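Local atomic coordinates of methylenetetrahydrofolate--tRNA-(uracil-5-)-methyltransferase TrmFO (Thermus thermophilus, PDB entry 3G5S), a protein that catalyses the folate- and FAD-dependent methylation of uridine 54 to 5-methyluridine in tRNAs, taking reducing equivalents from NADH or NADPH. Residues A[77-81]-A[103-108]; A[161-166]-A[269-274]; A[259-263]-A[273-277]. All blocks are in the same frame, centred on the assembly; numbering follows the deposited sequence.

Interaction 1 of 3, residues A[77-81]-A[103-108]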
loop_
_atom_site.group_PDB
_atom_site.type_symbol
_atom_site.label_atom_id
_atom_site.label_comp_id
_atom_site.label_asym_id
_atom_site.label_seq_id
_atom_site.Cartn_x
_atom_site.Cartn_y
_atom_site.Cartn_z
ATOM N N LEU A 77 7.914 16.186 -7.038
ATOM C CA LEU A 77 8.985 16.759 -6.237
ATOM C C LEU A 77 9.811 15.673 -5.556
ATOM O O LEU A 77 11.036 15.772 -5.452
ATOM C CB LEU A 77 8.399 17.704 -5.191
ATOM C CG LEU A 77 9.382 18.388 -4.243
ATOM C CD1 LEU A 77 10.361 19.255 -5.012
ATOM C CD2 LEU A 77 8.615 19.216 -3.220
ATOM N N VAL A 78 9.136 14.646 -5.061
ATOM C CA VAL A 78 9.828 13.523 -4.444
ATOM C C VAL A 78 10.799 12.869 -5.433
ATOM O O VAL A 78 11.935 12.568 -5.074
ATOM C CB VAL A 78 8.826 12.515 -3.841
ATOM C CG1 VAL A 78 9.476 11.164 -3.572
ATOM C CG2 VAL A 78 8.234 13.096 -2.554
HETATM N N MSE A 79 10.378 12.684 -6.682
HETATM C CA MSE A 79 11.295 12.104 -7.663
HETATM C C MSE A 79 12.445 13.052 -8.021
HETATM O O MSE A 79 13.565 12.596 -8.221
HETATM C CB MSE A 79 10.558 11.634 -8.915
HETATM C CG MSE A 79 9.670 10.425 -8.687
HETATM SE SE MSE A 79 10.596 8.894 -7.924
HETATM C CE MSE A 79 11.907 8.645 -9.341
ATOM N N GLU A 80 12.184 14.356 -8.092
ATOM C CA GLU A 80 13.260 15.320 -8.314
ATOM C C GLU A 80 14.296 15.199 -7.207
ATOM O O GLU A 80 15.502 15.133 -7.455
ATOM C CB GLU A 80 12.719 16.748 -8.321
ATOM C CG GLU A 80 11.885 17.118 -9.519
ATOM C CD GLU A 80 11.522 18.598 -9.546
ATOM O OE1 GLU A 80 11.994 19.361 -8.674
ATOM O OE2 GLU A 80 10.749 18.991 -10.436
ATOM N N ALA A 81 13.808 15.193 -5.971
ATOM C CA ALA A 81 14.681 15.101 -4.818
ATOM C C ALA A 81 15.477 13.808 -4.848
ATOM O O ALA A 81 16.663 13.799 -4.531
ATOM C CB ALA A 81 13.862 15.184 -3.537
ATOM N N TYR A 103 16.128 19.136 0.196
ATOM C CA TYR A 103 15.679 19.701 -1.073
ATOM C C TYR A 103 14.170 19.923 -1.071
ATOM O O TYR A 103 13.686 20.980 -1.474
ATOM C CB TYR A 103 16.090 18.785 -2.233
ATOM C CG TYR A 103 15.636 19.241 -3.604
ATOM C CD1 TYR A 103 16.404 20.117 -4.357
ATOM C CD2 TYR A 103 14.448 18.779 -4.153
ATOM C CE1 TYR A 103 15.991 20.527 -5.614
ATOM C CE2 TYR A 103 14.031 19.181 -5.410
ATOM C CZ TYR A 103 14.803 20.056 -6.133
ATOM O OH TYR A 103 14.391 20.459 -7.385
ATOM N N ILE A 104 13.426 18.919 -0.622
ATOM C CA ILE A 104 11.974 19.015 -0.573
ATOM C C ILE A 104 11.533 20.162 0.340
ATOM O O ILE A 104 10.651 20.951 -0.007
ATOM C CB ILE A 104 11.366 17.675 -0.120
ATOM C CG1 ILE A 104 11.606 16.614 -1.203
ATOM C CG2 ILE A 104 9.887 17.823 0.175
ATOM C CD1 ILE A 104 11.297 15.208 -0.771
ATOM N N THR A 105 12.162 20.252 1.503
ATOM C CA THR A 105 11.821 21.279 2.476
ATOM C C THR A 105 12.110 22.673 1.922
ATOM O O THR A 105 11.309 23.590 2.077
ATOM C CB THR A 105 12.579 21.062 3.791
ATOM O OG1 THR A 105 12.227 19.784 4.339
ATOM C CG2 THR A 105 12.227 22.151 4.790
ATOM N N GLU A 106 13.257 22.827 1.266
ATOM C CA GLU A 106 13.619 24.107 0.665
ATOM C C GLU A 106 12.660 24.525 -0.453
ATOM O O GLU A 106 12.221 25.676 -0.501
ATOM C CB GLU A 106 15.057 24.077 0.142
ATOM C CG GLU A 106 16.112 23.906 1.224
ATOM C CD GLU A 106 17.527 23.993 0.675
ATOM O OE1 GLU A 106 17.787 24.879 -0.168
ATOM O OE2 GLU A 106 18.380 23.178 1.090
ATOM N N ARG A 107 12.333 23.597 -1.351
ATOM C CA ARG A 107 11.471 23.935 -2.483
ATOM C C ARG A 107 10.079 24.339 -2.007
ATOM O O ARG A 107 9.503 25.299 -2.503
ATOM C CB ARG A 107 11.371 22.782 -3.493
ATOM C CG ARG A 107 12.648 22.470 -4.279
ATOM C CD ARG A 107 13.216 23.672 -5.016
ATOM N NE ARG A 107 12.269 24.331 -5.916
ATOM C CZ ARG A 107 11.947 23.894 -7.131
ATOM N NH1 ARG A 107 12.468 22.770 -7.600
ATOM N NH2 ARG A 107 11.092 24.578 -7.880
ATOM N N LEU A 108 9.538 23.598 -1.046
ATOM C CA LEU A 108 8.223 23.914 -0.503
ATOM C C LEU A 108 8.232 25.224 0.280
ATOM O O LEU A 108 7.433 26.125 0.019
ATOM C CB LEU A 108 7.722 22.771 0.379
ATOM C CG LEU A 108 7.128 21.596 -0.394
ATOM C CD1 LEU A 108 7.006 20.363 0.481
ATOM C CD2 LEU A 108 5.784 21.978 -0.985
#
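The side chain of Leu77 fits as a knob into the hole made by Tyr103, Ile104, Arg107 and Leu108 on the facing helix. Its CD1 lies 3.7 Å from Tyr103 CE2 and 4.0 Å from the Arg107 CB, while its CD2 is 3.9 Å from Ile104 CG2 and 4.0 Å from Leu108 CG. A branched, flexible leucine suits this place because its CA-to-CB bond runs sideways and the methyl groups must make up the distance. One turn on, Ala81 contributes only a methyl, and there the backbones come nearest: its CA is 6.0 Å from the CA of Tyr103, and its CB touches Ile104 CG1 at 3.5 Å and Tyr103 CD2 at 3.7 Å.

Polar groups fringe this apolar seam. Tyr103 OH donates a hydrogen bond to Glu80 OE1 (2.9 Å), and Arg107 NH1 makes a weak one to Tyr103 OH (3.0 Å) and a long salt bridge to Glu80 OE1 (3.6 Å). The long side chains of Glu80 and Arg107 can thus meet at the tyrosine hydroxyl while their apolar stems stay beside the packing.

The axes of segments 77-81 and 103-108 come within 9.9 Å, their N-to-C directions 130° apart. Glu15, from helix 11-22, whose first residues belong to the predicted FAD-binding glycine loop, accepts hydrogen bonds from the amides of Leu77 and Val78; Trp18 of that helix packs on Leu77 and Arg107, and helix 343-361 meets Val78 through Ala347.

Interaction 2 of 3, residues A[161-166]-A[269-274]. With GSH (glutathione), chain C.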
loop_
_atom_site.group_PDB
_atom_site.type_symbol
_atom_site.label_atom_id
_atom_site.label_comp_id
_atom_site.label_asym_id
_atom_site.label_seq_id
_atom_site.Cartn_x
_atom_site.Cartn_y
_atom_site.Cartn_z
ATOM N N SER A 161 -1.539 -10.758 5.487
ATOM C CA SER A 161 -1.023 -12.036 5.049
ATOM C C SER A 161 -0.501 -11.901 3.615
ATOM O O SER A 161 -0.776 -10.920 2.926
ATOM C CB SER A 161 -2.106 -13.100 5.126
ATOM O OG SER A 161 -3.085 -12.853 4.142
ATOM N N PRO A 162 0.282 -12.882 3.165
ATOM C CA PRO A 162 0.786 -12.810 1.791
ATOM C C PRO A 162 -0.331 -12.935 0.758
ATOM O O PRO A 162 -1.330 -13.620 0.994
ATOM C CB PRO A 162 1.704 -14.034 1.692
ATOM C CG PRO A 162 1.978 -14.436 3.103
ATOM C CD PRO A 162 0.772 -14.073 3.880
ATOM N N ILE A 163 -0.129 -12.286 -0.385
ATOM C CA ILE A 163 -1.055 -12.331 -1.508
ATOM C C ILE A 163 -0.317 -12.892 -2.716
ATOM O O ILE A 163 0.803 -12.469 -3.012
ATOM C CB ILE A 163 -1.571 -10.921 -1.852
ATOM C CG1 ILE A 163 -2.233 -10.298 -0.619
ATOM C CG2 ILE A 163 -2.527 -10.970 -3.030
ATOM C CD1 ILE A 163 -2.785 -8.906 -0.865
ATOM N N VAL A 164 -0.948 -13.842 -3.398
ATOM C CA VAL A 164 -0.366 -14.463 -4.582
ATOM C C VAL A 164 -1.182 -14.126 -5.820
ATOM O O VAL A 164 -2.366 -13.786 -5.744
ATOM C CB VAL A 164 -0.253 -15.997 -4.444
ATOM C CG1 VAL A 164 0.588 -16.361 -3.232
ATOM C CG2 VAL A 164 -1.620 -16.645 -4.355
ATOM N N LEU A 165 -0.525 -14.223 -6.966
ATOM C CA LEU A 165 -1.171 -14.036 -8.250
ATOM C C LEU A 165 -1.978 -15.284 -8.597
ATOM O O LEU A 165 -1.449 -16.391 -8.600
ATOM C CB LEU A 165 -0.106 -13.786 -9.316
ATOM C CG LEU A 165 -0.565 -13.253 -10.672
ATOM C CD1 LEU A 165 -1.041 -11.820 -10.524
ATOM C CD2 LEU A 165 0.564 -13.337 -11.685
ATOM N N TYR A 166 -3.256 -15.102 -8.905
ATOM C CA TYR A 166 -4.143 -16.232 -9.150
ATOM C C TYR A 166 -3.614 -17.195 -10.211
ATOM O O TYR A 166 -3.663 -18.416 -10.035
ATOM C CB TYR A 166 -5.534 -15.737 -9.547
ATOM C CG TYR A 166 -6.535 -16.847 -9.758
ATOM C CD1 TYR A 166 -7.195 -17.431 -8.681
ATOM C CD2 TYR A 166 -6.818 -17.318 -11.031
ATOM C CE1 TYR A 166 -8.111 -18.452 -8.869
ATOM C CE2 TYR A 166 -7.735 -18.334 -11.227
ATOM C CZ TYR A 166 -8.378 -18.896 -10.144
ATOM O OH TYR A 166 -9.293 -19.910 -10.330
ATOM N N GLY A 269 -9.883 -10.351 -9.525
ATOM C CA GLY A 269 -9.589 -11.718 -9.138
ATOM C C GLY A 269 -8.184 -12.193 -9.458
ATOM O O GLY A 269 -7.937 -13.397 -9.461
ATOM N N ARG A 270 -7.265 -11.265 -9.721
ATOM C CA ARG A 270 -5.857 -11.621 -9.908
ATOM C C ARG A 270 -5.107 -11.849 -8.597
ATOM O O ARG A 270 -4.035 -12.444 -8.599
ATOM C CB ARG A 270 -5.125 -10.528 -10.686
ATOM C CG ARG A 270 -5.542 -10.409 -12.130
ATOM C CD ARG A 270 -4.718 -9.365 -12.859
ATOM N NE ARG A 270 -4.991 -8.009 -12.389
ATOM C CZ ARG A 270 -5.876 -7.185 -12.943
ATOM N NH1 ARG A 270 -6.605 -7.581 -13.981
ATOM N NH2 ARG A 270 -6.049 -5.970 -12.443
HETATM N N MSE A 271 -5.655 -11.355 -7.489
HETATM C CA MSE A 271 -4.910 -11.290 -6.232
HETATM C C MSE A 271 -5.653 -12.008 -5.116
HETATM O O MSE A 271 -6.761 -11.604 -4.747
HETATM C CB MSE A 271 -4.674 -9.825 -5.848
HETATM C CG MSE A 271 -3.874 -9.083 -6.890
HETATM SE SE MSE A 271 -3.837 -7.175 -6.628
HETATM C CE MSE A 271 -2.826 -7.173 -5.043
ATOM N N TRP A 272 -5.047 -13.069 -4.588
ATOM C CA TRP A 272 -5.667 -13.894 -3.559
ATOM C C TRP A 272 -4.770 -13.981 -2.335
ATOM O O TRP A 272 -3.582 -14.302 -2.442
ATOM C CB TRP A 272 -5.964 -15.297 -4.110
ATOM C CG TRP A 272 -7.080 -15.290 -5.121
ATOM C CD1 TRP A 272 -7.104 -14.622 -6.315
ATOM C CD2 TRP A 272 -8.345 -15.952 -5.008
ATOM N NE1 TRP A 272 -8.306 -14.833 -6.949
ATOM C CE2 TRP A 272 -9.083 -15.649 -6.171
ATOM C CE3 TRP A 272 -8.923 -16.772 -4.037
ATOM C CZ2 TRP A 272 -10.368 -16.139 -6.386
ATOM C CZ3 TRP A 272 -10.194 -17.260 -4.252
ATOM C CH2 TRP A 272 -10.904 -16.944 -5.418
ATOM N N SER A 273 -5.331 -13.683 -1.167
ATOM C CA SER A 273 -4.549 -13.720 0.063
ATOM C C SER A 273 -4.701 -15.051 0.780
ATOM O O SER A 273 -5.723 -15.721 0.663
ATOM C CB SER A 273 -4.940 -12.585 1.011
ATOM O OG SER A 273 -6.228 -12.798 1.548
ATOM N N LEU A 274 -3.674 -15.418 1.537
ATOM C CA LEU A 274 -3.745 -16.567 2.427
ATOM C C LEU A 274 -4.477 -16.175 3.704
ATOM O O LEU A 274 -4.004 -15.327 4.462
ATOM C CB LEU A 274 -2.349 -17.075 2.774
ATOM C CG LEU A 274 -1.648 -17.944 1.732
ATOM C CD1 LEU A 274 -1.360 -17.172 0.453
ATOM C CD2 LEU A 274 -0.368 -18.513 2.311
HETATM N N1 GSH C . -5.703 -4.534 10.244
HETATM C CA1 GSH C . -7.151 -4.454 10.197
HETATM C C1 GSH C . -7.780 -4.266 11.569
HETATM O O11 GSH C . -6.943 -4.056 12.665
HETATM O O12 GSH C . -8.937 -4.011 11.649
HETATM C CB1 GSH C . -7.808 -5.577 9.400
HETATM C CG1 GSH C . -8.056 -6.900 10.114
HETATM C CD1 GSH C . -6.851 -7.764 10.481
HETATM O OE1 GSH C . -5.733 -7.362 10.424
HETATM N N2 GSH C . -7.120 -9.115 10.885
HETATM C CA2 GSH C . -6.049 -10.025 11.141
HETATM C C2 GSH C . -5.886 -11.057 10.029
HETATM O O2 GSH C . -6.550 -12.040 10.025
HETATM C CB2 GSH C . -6.316 -10.662 12.495
HETATM S SG2 GSH C . -4.998 -11.686 13.184
HETATM N N3 GSH C . -4.637 -11.034 9.295
HETATM C CA3 GSH C . -4.348 -12.094 8.352
HETATM C C3 GSH C . -5.124 -11.998 7.047
HETATM O O31 GSH C . -5.487 -12.963 6.449
HETATM O O32 GSH C . -5.625 -10.749 6.738
#
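Ile163 and Met271, a selenomethionine here, pack on one face of the sheet, with Ile163 CG2 3.7 Å from Met271 CB; on the other, Val164 CG1 lies 4.2 Å from Leu274 CD1. Beta-branched Ile163 and Val164 suit an extended backbone, and both are buried here. Further along the Val164 face, the Tyr166 ring lies obliquely over the Trp272 indole, its CD1 3.6 Å from Trp272 CE2, and the indole is anchored by a hydrogen bond from Trp272 NE1 to Gly269 O (2.9 Å).

These are neighbouring antiparallel strands of a six-stranded sheet, with 301-303 flanking 163-165 and 258-264 flanking 271-274. Val164 and Trp272 form the hydrogen-bonded pair, Val164 N to Trp272 O at 2.8 Å and Trp272 N to Val164 O at 3.0 Å. The pairing runs past both ends of strand 163-165: Leu274 N donates to Pro162 O (3.0 Å) and Tyr166 N to Arg270 O (2.8 Å). Proline, lacking an amide hydrogen, can still accept through its carbonyl.

At the polar edge Ser273 OG turns to Glu265 and Arg270 NE to the carbonyl of Gly398. Ser161 OG, short enough to reach back to the backbone, donates to Leu274 O (2.7 Å) and lies 3.3 Å from O31 of glutathione.

Interaction 3 of 3, residues A[259-263]-A[273-277]. With GSH (glutathione), chain C.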
loop_
_atom_site.group_PDB
_atom_site.type_symbol
_atom_site.label_atom_id
_atom_site.label_comp_id
_atom_site.label_asym_id
_atom_site.label_seq_id
_atom_site.Cartn_x
_atom_site.Cartn_y
_atom_site.Cartn_z
ATOM N N VAL A 259 -5.922 -27.389 5.873
ATOM C CA VAL A 259 -5.973 -26.614 4.645
ATOM C C VAL A 259 -5.311 -25.269 4.841
ATOM O O VAL A 259 -5.173 -24.784 5.957
ATOM C CB VAL A 259 -7.420 -26.344 4.168
ATOM C CG1 VAL A 259 -8.189 -27.643 4.005
ATOM C CG2 VAL A 259 -8.130 -25.388 5.112
ATOM N N VAL A 260 -4.870 -24.687 3.738
ATOM C CA VAL A 260 -4.649 -23.254 3.672
ATOM C C VAL A 260 -5.739 -22.700 2.763
ATOM O O VAL A 260 -5.952 -23.198 1.651
ATOM C CB VAL A 260 -3.259 -22.913 3.120
ATOM C CG1 VAL A 260 -3.126 -21.416 2.881
ATOM C CG2 VAL A 260 -2.180 -23.414 4.073
ATOM N N GLN A 261 -6.450 -21.684 3.244
ATOM C CA GLN A 261 -7.491 -21.062 2.448
ATOM C C GLN A 261 -6.973 -19.798 1.792
ATOM O O GLN A 261 -6.153 -19.088 2.376
ATOM C CB GLN A 261 -8.677 -20.682 3.322
ATOM C CG GLN A 261 -9.393 -21.838 3.941
ATOM C CD GLN A 261 -10.723 -21.413 4.485
ATOM O OE1 GLN A 261 -10.797 -20.553 5.366
ATOM N NE2 GLN A 261 -11.791 -21.988 3.949
ATOM N N LEU A 262 -7.472 -19.510 0.596
ATOM C CA LEU A 262 -7.174 -18.255 -0.076
ATOM C C LEU A 262 -8.464 -17.539 -0.408
ATOM O O LEU A 262 -9.472 -18.171 -0.730
ATOM C CB LEU A 262 -6.362 -18.475 -1.350
ATOM C CG LEU A 262 -4.931 -18.964 -1.106
ATOM C CD1 LEU A 262 -4.899 -20.467 -1.088
ATOM C CD2 LEU A 262 -3.995 -18.420 -2.168
ATOM N N ARG A 263 -8.436 -16.216 -0.317
ATOM C CA ARG A 263 -9.615 -15.426 -0.642
ATOM C C ARG A 263 -9.280 -14.344 -1.653
ATOM O O ARG A 263 -8.164 -13.827 -1.692
ATOM C CB ARG A 263 -10.237 -14.806 0.606
ATOM C CG ARG A 263 -9.529 -13.591 1.126
ATOM C CD ARG A 263 -10.369 -12.871 2.175
ATOM N NE ARG A 263 -9.967 -11.479 2.223
ATOM C CZ ARG A 263 -10.521 -10.539 2.981
ATOM N NH1 ARG A 263 -11.527 -10.818 3.804
ATOM N NH2 ARG A 263 -10.048 -9.306 2.902
ATOM N N SER A 273 -5.331 -13.683 -1.167
ATOM C CA SER A 273 -4.549 -13.720 0.063
ATOM C C SER A 273 -4.701 -15.051 0.780
ATOM O O SER A 273 -5.723 -15.721 0.663
ATOM C CB SER A 273 -4.940 -12.585 1.011
ATOM O OG SER A 273 -6.228 -12.798 1.548
ATOM N N LEU A 274 -3.674 -15.418 1.537
ATOM C CA LEU A 274 -3.745 -16.567 2.427
ATOM C C LEU A 274 -4.477 -16.175 3.704
ATOM O O LEU A 274 -4.004 -15.327 4.462
ATOM C CB LEU A 274 -2.349 -17.075 2.774
ATOM C CG LEU A 274 -1.648 -17.944 1.732
ATOM C CD1 LEU A 274 -1.360 -17.172 0.453
ATOM C CD2 LEU A 274 -0.368 -18.513 2.311
ATOM N N VAL A 275 -5.624 -16.793 3.944
ATOM C CA VAL A 275 -6.501 -16.379 5.031
ATOM C C VAL A 275 -5.921 -16.760 6.386
ATOM O O VAL A 275 -5.601 -17.919 6.627
ATOM C CB VAL A 275 -7.905 -17.000 4.861
ATOM C CG1 VAL A 275 -8.799 -16.634 6.040
ATOM C CG2 VAL A 275 -8.528 -16.546 3.546
ATOM N N GLY A 276 -5.774 -15.779 7.269
ATOM C CA GLY A 276 -5.286 -16.051 8.606
ATOM C C GLY A 276 -3.783 -16.244 8.695
ATOM O O GLY A 276 -3.288 -16.785 9.683
ATOM N N PHE A 277 -3.057 -15.784 7.674
ATOM C CA PHE A 277 -1.604 -15.935 7.627
ATOM C C PHE A 277 -0.846 -14.634 7.865
ATOM O O PHE A 277 0.217 -14.403 7.303
ATOM C CB PHE A 277 -1.164 -16.653 6.345
ATOM C CG PHE A 277 -1.163 -18.145 6.495
ATOM C CD1 PHE A 277 -2.349 -18.863 6.491
ATOM C CD2 PHE A 277 0.019 -18.828 6.721
ATOM C CE1 PHE A 277 -2.342 -20.241 6.680
ATOM C CE2 PHE A 277 0.026 -20.196 6.909
ATOM C CZ PHE A 277 -1.151 -20.905 6.886
HETATM N N1 GSH C . -5.703 -4.534 10.244
HETATM C CA1 GSH C . -7.151 -4.454 10.197
HETATM C C1 GSH C . -7.780 -4.266 11.569
HETATM O O11 GSH C . -6.943 -4.056 12.665
HETATM O O12 GSH C . -8.937 -4.011 11.649
HETATM C CB1 GSH C . -7.808 -5.577 9.400
HETATM C CG1 GSH C . -8.056 -6.900 10.114
HETATM C CD1 GSH C . -6.851 -7.764 10.481
HETATM O OE1 GSH C . -5.733 -7.362 10.424
HETATM N N2 GSH C . -7.120 -9.115 10.885
HETATM C CA2 GSH C . -6.049 -10.025 11.141
HETATM C C2 GSH C . -5.886 -11.057 10.029
HETATM O O2 GSH C . -6.550 -12.040 10.025
HETATM C CB2 GSH C . -6.316 -10.662 12.495
HETATM S SG2 GSH C . -4.998 -11.686 13.184
HETATM N N3 GSH C . -4.637 -11.034 9.295
HETATM C CA3 GSH C . -4.348 -12.094 8.352
HETATM C C3 GSH C . -5.124 -11.998 7.047
HETATM O O31 GSH C . -5.487 -12.963 6.449
HETATM O O32 GSH C . -5.625 -10.749 6.738
HETATM O O HOH W 1 -5.903 -20.532 5.785
#
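This is the pairing within a beta hairpin of the six-stranded antiparallel sheet, at the end where strand 271-274 gives way to a turn beside the bound glutathione. Arg263 and Ser273 form a hydrogen-bonded pair, with Arg263 N to Ser273 O and Ser273 N to Arg263 O both at 2.9 Å. Leu262 and Leu274 follow as a non-hydrogen-bonded pair, their CA atoms 4.6 Å apart, and Val275 N then donates to Gln261 O (2.8 Å). Beyond this the two segments separate, and a water spans the gap, lying 2.8 Å from both Gln261 N and Val275 O.

Leu262, Leu274 and Val260 fill the apolar face: Leu262 CD2 meets Leu274 CD1 at 3.9 Å, and Val260 CG1 meets Leu274 CG at the same distance. Val260 CG2 also reaches Phe277 CZ at 3.9 Å, so the broad phenylalanine ring extends this cover past the strand end. On the opposite face, the Arg263 stem runs beside the small Ser273, with Arg263 CG 3.4 Å from Ser273 OG; Glu265 holds both, by a salt bridge to Arg263 NE and a hydrogen bond from Ser273 OG, while Arg263 NH2 turns to the carbonyl of Glu388.

Leu274 to Phe277 is a type II turn. Gly276 fits its third position, where phi is positive (78°), and its N donates to O31 of glutathione (2.9 Å), making the turn part of the ligand pocket. Strand 187-191 flanks 258-264 on its other side, with Cys189 touching Leu262 and Met191 touching Val260, while strand 163-165 lies beyond 271-274 and brings Val164 against Leu262.

All three contacts are largely buried, but they belong to different parts of the chain. Interaction 1 lies about 35 Å from interaction 2 and 41 Å from interaction 3, centre to centre, across the middle of the protein; it joins helices near the FAD site through side chains, with charged groups at its fringe. Interactions 2 and 3 are held mainly by backbone hydrogen bonds in one antiparallel sheet. They share Ser273 and Leu274, so strand 271-274 is paired on both edges, and their centres are only 9 Å apart. Both reach glutathione: interaction 3 through a backbone hydrogen bond, interaction 2 through close approach alone.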